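Local coordinates for DNA replication protein DnaC (Aquifex aeolicus, PDB 3ECC) that probably acts as an ATP-binding helicase loader that takes part in the initiation of DNA replication, at residues 26-35 with 58-68; 40-51 with 174-185. All blocks are in the same frame, centred on the assembly; numbering follows the deposited sequence.

Contact 1: 26-35 with 58-68; sequences IRVFVHNFNP and TLKAIYEKKGI
V30 is the knob of this contact, set into the hole formed by T58, A61, I62 and K65 on the other helix. Its CG1 lies anti to the backbone N (chi1 169°), which brings that methyl to within 3.7 Å of A61 CB and up against the aliphatic CD of K65. The second methyl, V30 CG2, turns to T58 CG2 at 3.9 Å and to I62 CG1. One turn back, I26 CG2 rests on the same threonine, whose OG1 is hydrogen-bonded to L54 O within its own helix.

I62 meets two rings. Its CD1 stands over the centre of one face of F33, 4.3 Å above the ring plane, and also reaches the edge of F29, where CE2 is 4.2 Å from I62 CD1. Further along, I68 CD1 meets the edge of F33 and packs on P35 CG at 3.7 Å, carrying the apolar seam past the ends of both helices.

The two helices, 17-31 and 51-65, pack together beside the parallel sheet of the P-loop ATPase fold; I26, F29 and T58 also touch L41 on strand 40-45. Over 26-31 and 58-65 the helix axes cross at 38° and approach to 9.5 Å.

Outward from F33 the chemistry turns polar. N32 leaves the helix, and the carbonyl just before it takes a bond from a lysine: K66 NZ reaches H31 O at 2.7 Å, coming in from above the carbonyl plane, 36° out of it. The K66 chain, bent at chi2, runs past V30 O on the way, and the helix end would probably favour its ammonium charge. Farther along the same outer edge, toward R27, K65 NZ lies at the edge of the R27 guanidinium, 3.3 Å from R27 NH1; both are donors of like charge, and no hydrogen bond joins them.

Contact 2: 40-51 with 174-185; sequences GLTFVGSPGVGK and NELLVIKGSDLR. With ADP (adenosine-5'-diphosphate), chain B; BEF (beryllium trifluoride ion), chain D.
T42 and L177 pair where strands 40-45 and 174-178 run parallel: L177 N bonds to T42 O at 2.9 Å, almost in line with the carbonyl. Strand 40-45 leads into the P-loop (Walker A) and the helix carrying K51. On the face bearing T42, N174 ND2 bonds in its amide plane to T42 OG1 and also holds T136 O. On the other face L177 lies alongside F43.

K51 leaves the loop with CB 3.3 Å from ADP O2B. CG comes 4.2 Å from I179 CD1, and CD continues beside the phosphate. Bends at chi3 and chi4, -63° and -67°, turn CE toward the beryllium trifluoride and curl NZ back over the loop. There NZ bonds to ADP O2B at 2.7 Å and to G45 O at 3.0 Å from above the carbonyl plane; its very short approach to BEF F1 is doubtful in length. A methionine in its place would probably leave ADP O2B without the lysine's charge and G45 O without this donor.

R185 brings a second charge: G48 CA lies over one face of its guanidinium, and R185 NH2 bonds to BEF F3 at 2.6 Å.

Both contacts are partly buried, in different layers of the same domain. Contact 1, joining two helices beside the sheet, lies nearer the surface, its centre about 15 Å from that of the chain; contact 2, at about 11 Å, pairs two strands of the sheet and continues into the nucleotide site, though its 182-185 end is exposed. Chain order ties them together: strand 40-45 follows helix 17-31 and leads through the P-loop into helix 51-65. They also touch directly, with F29 CD1 3.7 Å from L41 CD2. Contact 1 relies on apolar packing with charged lysines at its rim, whereas contact 2 relies on backbone hydrogen bonds and places its lysine and arginine on ligand oxygens and fluorides.

Contact 1: 26-35 with 58-68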
# COMPACT_ATOMS: atom_id res chain seq x y z
N ILE A 26 9.11 -8.71 -5.74
CA ILE A 26 8.21 -7.88 -6.55
C ILE A 26 8.14 -8.39 -7.98
O ILE A 26 7.05 -8.52 -8.54
CB ILE A 26 8.64 -6.39 -6.57
CG1 ILE A 26 8.54 -5.77 -5.17
CG2 ILE A 26 7.80 -5.60 -7.56
CD1 ILE A 26 9.35 -4.50 -5.01
N ARG A 27 9.30 -8.68 -8.56
CA ARG A 27 9.40 -9.16 -9.94
C ARG A 27 8.62 -10.47 -10.15
O ARG A 27 7.90 -10.61 -11.15
CB ARG A 27 10.87 -9.29 -10.38
CG ARG A 27 11.57 -7.95 -10.64
CD ARG A 27 12.75 -8.07 -11.60
NE ARG A 27 13.35 -6.76 -11.93
CZ ARG A 27 12.91 -5.95 -12.89
NH1 ARG A 27 11.86 -6.28 -13.64
NH2 ARG A 27 13.52 -4.79 -13.10
N VAL A 28 8.75 -11.39 -9.20
CA VAL A 28 7.94 -12.61 -9.19
C VAL A 28 6.46 -12.26 -9.11
O VAL A 28 5.65 -12.81 -9.86
CB VAL A 28 8.31 -13.52 -8.01
CG1 VAL A 28 7.30 -14.63 -7.85
CG2 VAL A 28 9.70 -14.09 -8.19
N PHE A 29 6.12 -11.33 -8.22
CA PHE A 29 4.73 -10.89 -8.00
C PHE A 29 4.12 -10.32 -9.29
O PHE A 29 3.10 -10.82 -9.76
CB PHE A 29 4.66 -9.85 -6.86
CG PHE A 29 3.28 -9.32 -6.60
CD1 PHE A 29 2.42 -9.95 -5.71
CD2 PHE A 29 2.83 -8.18 -7.25
CE1 PHE A 29 1.14 -9.47 -5.48
CE2 PHE A 29 1.54 -7.68 -7.03
CZ PHE A 29 0.70 -8.33 -6.14
N VAL A 30 4.77 -9.30 -9.85
CA VAL A 30 4.34 -8.65 -11.09
C VAL A 30 4.20 -9.64 -12.24
O VAL A 30 3.31 -9.51 -13.09
CB VAL A 30 5.33 -7.55 -11.51
CG1 VAL A 30 5.04 -7.07 -12.93
CG2 VAL A 30 5.30 -6.39 -10.53
N HIS A 31 5.09 -10.62 -12.26
CA HIS A 31 5.05 -11.64 -13.29
C HIS A 31 3.86 -12.59 -13.14
O HIS A 31 3.23 -12.98 -14.13
CB HIS A 31 6.37 -12.43 -13.31
CG HIS A 31 6.48 -13.37 -14.46
ND1 HIS A 31 6.55 -14.74 -14.30
CD2 HIS A 31 6.52 -13.15 -15.80
CE1 HIS A 31 6.63 -15.32 -15.49
NE2 HIS A 31 6.61 -14.37 -16.41
N ASN A 32 3.52 -12.94 -11.90
CA ASN A 32 2.47 -13.91 -11.64
C ASN A 32 1.14 -13.29 -11.30
O ASN A 32 0.30 -13.92 -10.66
CB ASN A 32 2.89 -14.84 -10.50
CG ASN A 32 3.97 -15.79 -10.91
OD1 ASN A 32 4.30 -15.90 -12.09
ND2 ASN A 32 4.54 -16.50 -9.94
N PHE A 33 0.94 -12.05 -11.73
CA PHE A 33 -0.18 -11.24 -11.25
C PHE A 33 -1.52 -11.56 -11.93
O PHE A 33 -1.70 -11.34 -13.14
CB PHE A 33 0.15 -9.76 -11.38
CG PHE A 33 -0.86 -8.85 -10.74
CD1 PHE A 33 -0.89 -8.69 -9.36
CD2 PHE A 33 -1.78 -8.17 -11.51
CE1 PHE A 33 -1.82 -7.86 -8.76
CE2 PHE A 33 -2.72 -7.34 -10.92
CZ PHE A 33 -2.73 -7.18 -9.54
N ASN A 34 -2.45 -12.08 -11.14
CA ASN A 34 -3.84 -12.19 -11.53
C ASN A 34 -4.64 -11.27 -10.62
O ASN A 34 -4.71 -11.50 -9.40
CB ASN A 34 -4.33 -13.64 -11.39
CG ASN A 34 -5.71 -13.87 -12.02
OD1 ASN A 34 -6.43 -12.92 -12.33
ND2 ASN A 34 -6.06 -15.14 -12.20
N PRO A 35 -5.24 -10.21 -11.20
CA PRO A 35 -6.04 -9.27 -10.42
C PRO A 35 -7.24 -9.94 -9.74
O PRO A 35 -7.82 -9.38 -8.81
CB PRO A 35 -6.53 -8.26 -11.48
CG PRO A 35 -6.34 -8.95 -12.79
CD PRO A 35 -5.17 -9.84 -12.62
N THR A 58 6.20 -1.05 -8.64
CA THR A 58 5.34 -2.22 -8.77
C THR A 58 4.09 -1.88 -9.58
O THR A 58 3.66 -2.66 -10.43
CB THR A 58 4.94 -2.79 -7.39
OG1 THR A 58 6.11 -2.96 -6.59
CG2 THR A 58 4.26 -4.13 -7.55
N LEU A 59 3.53 -0.71 -9.32
CA LEU A 59 2.31 -0.28 -9.99
C LEU A 59 2.52 -0.13 -11.50
O LEU A 59 1.65 -0.50 -12.30
CB LEU A 59 1.80 1.03 -9.38
CG LEU A 59 0.55 1.69 -9.96
CD1 LEU A 59 -0.65 0.78 -9.88
CD2 LEU A 59 0.26 3.01 -9.24
N LYS A 60 3.69 0.40 -11.87
CA LYS A 60 4.07 0.59 -13.27
C LYS A 60 4.39 -0.73 -13.95
O LYS A 60 3.96 -0.98 -15.08
CB LYS A 60 5.29 1.52 -13.36
CG LYS A 60 4.97 2.97 -13.60
CD LYS A 60 6.23 3.84 -13.46
CE LYS A 60 7.34 3.42 -14.44
NZ LYS A 60 7.04 3.74 -15.88
N ALA A 61 5.15 -1.58 -13.26
CA ALA A 61 5.55 -2.88 -13.80
C ALA A 61 4.33 -3.73 -14.15
O ALA A 61 4.29 -4.35 -15.21
CB ALA A 61 6.45 -3.61 -12.82
N ILE A 62 3.33 -3.73 -13.28
CA ILE A 62 2.07 -4.41 -13.55
C ILE A 62 1.45 -3.86 -14.83
O ILE A 62 1.06 -4.62 -15.71
CB ILE A 62 1.08 -4.24 -12.37
CG1 ILE A 62 1.56 -5.06 -11.17
CG2 ILE A 62 -0.33 -4.67 -12.78
CD1 ILE A 62 0.93 -4.66 -9.88
N TYR A 63 1.40 -2.54 -14.93
CA TYR A 63 0.82 -1.88 -16.09
C TYR A 63 1.62 -2.09 -17.39
O TYR A 63 1.05 -2.12 -18.48
CB TYR A 63 0.66 -0.38 -15.82
CG TYR A 63 0.52 0.45 -17.07
CD1 TYR A 63 -0.70 0.54 -17.73
CD2 TYR A 63 1.62 1.12 -17.61
CE1 TYR A 63 -0.83 1.29 -18.89
CE2 TYR A 63 1.50 1.87 -18.77
CZ TYR A 63 0.27 1.95 -19.41
OH TYR A 63 0.14 2.69 -20.56
N GLU A 64 2.93 -2.26 -17.28
CA GLU A 64 3.78 -2.41 -18.46
C GLU A 64 3.96 -3.86 -18.88
O GLU A 64 4.42 -4.13 -19.98
CB GLU A 64 5.14 -1.71 -18.28
CG GLU A 64 6.13 -2.45 -17.37
CD GLU A 64 7.34 -1.58 -16.98
OE1 GLU A 64 7.66 -0.62 -17.72
OE2 GLU A 64 7.96 -1.87 -15.93
N LYS A 65 3.59 -4.80 -18.00
CA LYS A 65 3.69 -6.24 -18.30
C LYS A 65 2.34 -6.94 -18.37
O LYS A 65 2.22 -8.01 -18.98
CB LYS A 65 4.59 -6.95 -17.29
CG LYS A 65 6.08 -6.80 -17.56
CD LYS A 65 6.87 -6.68 -16.26
CE LYS A 65 8.30 -6.19 -16.53
NZ LYS A 65 9.05 -5.95 -15.26
N LYS A 66 1.33 -6.34 -17.74
CA LYS A 66 -0.03 -6.89 -17.76
C LYS A 66 -1.03 -5.92 -18.38
O LYS A 66 -2.12 -6.32 -18.78
CB LYS A 66 -0.48 -7.31 -16.35
CG LYS A 66 -0.39 -8.82 -16.05
CD LYS A 66 1.05 -9.31 -15.93
CE LYS A 66 1.10 -10.83 -15.75
NZ LYS A 66 2.42 -11.40 -16.16
N GLY A 67 -0.66 -4.64 -18.44
CA GLY A 67 -1.54 -3.62 -19.01
C GLY A 67 -2.72 -3.27 -18.12
O GLY A 67 -3.69 -2.66 -18.57
N ILE A 68 -2.64 -3.66 -16.85
CA ILE A 68 -3.68 -3.36 -15.87
C ILE A 68 -3.40 -2.02 -15.21
O ILE A 68 -2.38 -1.85 -14.54
CB ILE A 68 -3.80 -4.49 -14.82
CG1 ILE A 68 -4.41 -5.74 -15.45
CG2 ILE A 68 -4.63 -4.03 -13.62
CD1 ILE A 68 -3.91 -7.04 -14.84

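Contact 2: 40-51 with 174-185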
# COMPACT_ATOMS: atom_id res chain seq x y z
N GLY A 40 -1.71 -8.55 -2.64
CA GLY A 40 -0.90 -7.36 -2.75
C GLY A 40 0.40 -7.52 -2.01
O GLY A 40 0.79 -8.63 -1.66
N LEU A 41 1.07 -6.40 -1.77
CA LEU A 41 2.30 -6.38 -0.99
C LEU A 41 2.20 -5.30 0.07
O LEU A 41 1.51 -4.30 -0.11
CB LEU A 41 3.51 -6.10 -1.89
CG LEU A 41 3.69 -6.97 -3.13
CD1 LEU A 41 4.68 -6.32 -4.10
CD2 LEU A 41 4.14 -8.39 -2.77
N THR A 42 2.90 -5.51 1.17
CA THR A 42 2.96 -4.55 2.25
C THR A 42 4.41 -4.20 2.56
O THR A 42 5.21 -5.05 2.91
CB THR A 42 2.28 -5.10 3.52
OG1 THR A 42 0.94 -5.52 3.19
CG2 THR A 42 2.22 -4.03 4.60
N PHE A 43 4.74 -2.92 2.40
CA PHE A 43 6.09 -2.43 2.62
C PHE A 43 6.17 -1.71 3.96
O PHE A 43 5.48 -0.72 4.19
CB PHE A 43 6.50 -1.46 1.52
CG PHE A 43 6.52 -2.07 0.15
CD1 PHE A 43 7.65 -2.73 -0.31
CD2 PHE A 43 5.42 -1.97 -0.68
CE1 PHE A 43 7.68 -3.27 -1.57
CE2 PHE A 43 5.44 -2.52 -1.95
CZ PHE A 43 6.57 -3.17 -2.40
N VAL A 44 7.02 -2.22 4.84
CA VAL A 44 7.19 -1.66 6.17
C VAL A 44 8.63 -1.17 6.31
O VAL A 44 9.53 -1.67 5.65
CB VAL A 44 6.89 -2.72 7.25
CG1 VAL A 44 6.70 -2.06 8.60
CG2 VAL A 44 5.64 -3.50 6.88
N GLY A 45 8.83 -0.17 7.16
CA GLY A 45 10.18 0.33 7.43
C GLY A 45 10.25 1.80 7.79
O GLY A 45 9.25 2.52 7.74
N SER A 46 11.44 2.25 8.14
CA SER A 46 11.71 3.65 8.45
C SER A 46 11.67 4.55 7.20
O SER A 46 11.68 4.05 6.08
CB SER A 46 13.08 3.77 9.13
OG SER A 46 12.98 3.38 10.48
N PRO A 47 11.61 5.89 7.41
CA PRO A 47 11.66 6.92 6.36
C PRO A 47 12.91 6.83 5.47
O PRO A 47 13.97 6.39 5.93
CB PRO A 47 11.70 8.23 7.16
CG PRO A 47 11.00 7.91 8.44
CD PRO A 47 11.29 6.46 8.74
N GLY A 48 12.78 7.22 4.20
CA GLY A 48 13.93 7.32 3.30
C GLY A 48 14.43 5.98 2.78
O GLY A 48 15.38 5.92 1.99
N VAL A 49 13.78 4.92 3.24
CA VAL A 49 14.19 3.57 2.91
C VAL A 49 13.83 3.16 1.47
O VAL A 49 14.47 2.28 0.90
CB VAL A 49 13.61 2.57 3.94
CG1 VAL A 49 13.38 1.20 3.32
CG2 VAL A 49 14.54 2.48 5.16
N GLY A 50 12.83 3.80 0.87
CA GLY A 50 12.45 3.51 -0.52
C GLY A 50 11.11 2.83 -0.73
O GLY A 50 10.81 2.36 -1.82
N LYS A 51 10.28 2.79 0.32
CA LYS A 51 9.01 2.05 0.27
C LYS A 51 8.08 2.56 -0.84
O LYS A 51 7.62 1.78 -1.68
CB LYS A 51 8.30 2.10 1.63
CG LYS A 51 9.10 1.48 2.77
CD LYS A 51 8.32 1.48 4.08
CE LYS A 51 8.00 2.89 4.56
NZ LYS A 51 9.22 3.65 4.96
N ASN A 174 -1.96 -9.73 1.86
CA ASN A 174 -0.67 -9.24 1.41
C ASN A 174 0.52 -10.04 1.93
O ASN A 174 0.44 -10.68 2.98
CB ASN A 174 -0.50 -7.76 1.75
CG ASN A 174 -1.30 -6.87 0.83
OD1 ASN A 174 -2.10 -7.35 0.02
ND2 ASN A 174 -1.08 -5.57 0.93
N GLU A 175 1.62 -10.01 1.18
CA GLU A 175 2.88 -10.51 1.68
C GLU A 175 3.69 -9.37 2.28
O GLU A 175 3.77 -8.29 1.71
CB GLU A 175 3.66 -11.18 0.55
CG GLU A 175 4.41 -12.43 0.99
CD GLU A 175 5.65 -12.68 0.16
OE1 GLU A 175 5.51 -12.77 -1.09
OE2 GLU A 175 6.75 -12.79 0.74
N LEU A 176 4.28 -9.61 3.45
CA LEU A 176 5.03 -8.57 4.15
C LEU A 176 6.48 -8.50 3.69
O LEU A 176 7.17 -9.52 3.66
CB LEU A 176 4.95 -8.78 5.67
CG LEU A 176 5.37 -7.60 6.55
CD1 LEU A 176 4.17 -6.67 6.82
CD2 LEU A 176 5.99 -8.08 7.87
N LEU A 177 6.93 -7.30 3.36
CA LEU A 177 8.33 -7.09 2.98
C LEU A 177 8.96 -5.97 3.81
O LEU A 177 8.72 -4.79 3.56
CB LEU A 177 8.44 -6.77 1.48
CG LEU A 177 8.20 -7.92 0.49
CD1 LEU A 177 7.98 -7.37 -0.91
CD2 LEU A 177 9.35 -8.93 0.48
N VAL A 178 9.77 -6.35 4.79
CA VAL A 178 10.44 -5.34 5.58
C VAL A 178 11.66 -4.80 4.86
O VAL A 178 12.44 -5.55 4.29
CB VAL A 178 10.85 -5.88 6.94
CG1 VAL A 178 11.45 -4.76 7.76
CG2 VAL A 178 9.64 -6.44 7.64
N ILE A 179 11.80 -3.48 4.90
CA ILE A 179 12.91 -2.80 4.24
C ILE A 179 13.71 -2.02 5.26
O ILE A 179 13.17 -1.19 5.98
CB ILE A 179 12.40 -1.87 3.14
CG1 ILE A 179 11.58 -2.68 2.13
CG2 ILE A 179 13.55 -1.17 2.45
CD1 ILE A 179 11.04 -1.85 1.04
N LYS A 180 15.01 -2.31 5.32
CA LYS A 180 15.83 -1.84 6.42
C LYS A 180 17.05 -1.03 5.99
O LYS A 180 18.12 -1.16 6.57
CB LYS A 180 16.25 -3.01 7.31
CG LYS A 180 15.09 -3.63 8.05
CD LYS A 180 15.52 -4.18 9.41
CE LYS A 180 16.21 -5.53 9.28
NZ LYS A 180 15.22 -6.65 9.10
N GLY A 181 16.88 -0.19 4.98
CA GLY A 181 17.96 0.72 4.58
C GLY A 181 18.30 1.73 5.67
O GLY A 181 17.47 2.04 6.52
N SER A 182 19.52 2.26 5.64
CA SER A 182 19.93 3.20 6.67
C SER A 182 20.39 4.53 6.06
O SER A 182 20.85 4.59 4.92
CB SER A 182 21.05 2.61 7.53
OG SER A 182 20.91 2.99 8.89
N ASP A 183 20.24 5.59 6.85
CA ASP A 183 20.55 6.95 6.40
C ASP A 183 19.40 7.52 5.60
O ASP A 183 19.50 8.60 5.00
CB ASP A 183 21.81 7.00 5.55
CG ASP A 183 22.25 8.42 5.24
OD1 ASP A 183 22.90 9.03 6.11
OD2 ASP A 183 21.92 8.93 4.14
N LEU A 184 18.31 6.78 5.56
CA LEU A 184 17.10 7.35 5.04
C LEU A 184 17.34 7.89 3.63
O LEU A 184 17.95 7.22 2.80
CB LEU A 184 16.67 8.47 5.96
CG LEU A 184 15.33 9.08 5.67
CD1 LEU A 184 14.72 9.49 6.99
CD2 LEU A 184 15.49 10.25 4.72
N ARG A 185 16.87 9.11 3.38
CA ARG A 185 16.78 9.62 2.01
C ARG A 185 18.13 9.92 1.38
O ARG A 185 18.27 9.88 0.16
CB ARG A 185 15.88 10.86 1.97
CG ARG A 185 14.49 10.60 2.51
CD ARG A 185 13.47 11.61 2.02
NE ARG A 185 12.21 10.98 1.64
CZ ARG A 185 11.40 10.32 2.48
NH1 ARG A 185 11.72 10.19 3.76
NH2 ARG A 185 10.28 9.78 2.02
PB ADP B . 9.90 5.88 1.85
O1B ADP B . 8.68 5.83 0.95
O2B ADP B . 10.18 4.60 2.58
O3B ADP B . 9.96 7.10 2.72
PA ADP B . 10.97 6.84 -0.57
O1A ADP B . 10.43 5.87 -1.59
O2A ADP B . 10.10 8.08 -0.53
O3A ADP B . 11.13 6.09 0.85
O5' ADP B . 12.50 7.21 -0.89
C5' ADP B . 13.03 8.53 -0.74
C4' ADP B . 13.76 8.93 -2.01
O4' ADP B . 14.85 8.05 -2.24
C3' ADP B . 12.85 8.82 -3.22
O3' ADP B . 12.98 10.00 -3.99
C2' ADP B . 13.35 7.60 -3.99
O2' ADP B . 13.31 7.82 -5.38
C1' ADP B . 14.78 7.44 -3.53
N9 ADP B . 15.22 6.02 -3.45
C8 ADP B . 15.01 5.16 -2.44
N7 ADP B . 15.59 3.95 -2.69
C5 ADP B . 16.20 4.04 -3.88
C6 ADP B . 17.00 3.14 -4.76
N6 ADP B . 17.30 1.87 -4.41
N1 ADP B . 17.45 3.63 -5.92
C2 ADP B . 17.19 4.90 -6.30
N3 ADP B . 16.48 5.77 -5.56
C4 ADP B . 15.97 5.41 -4.38
BE BEF D . 8.07 7.45 4.03
F1 BEF D . 8.57 6.01 4.91
F2 BEF D . 6.89 7.33 2.72
F3 BEF D . 9.11 8.87 4.16
O HOH W 1 13.24 -0.08 8.13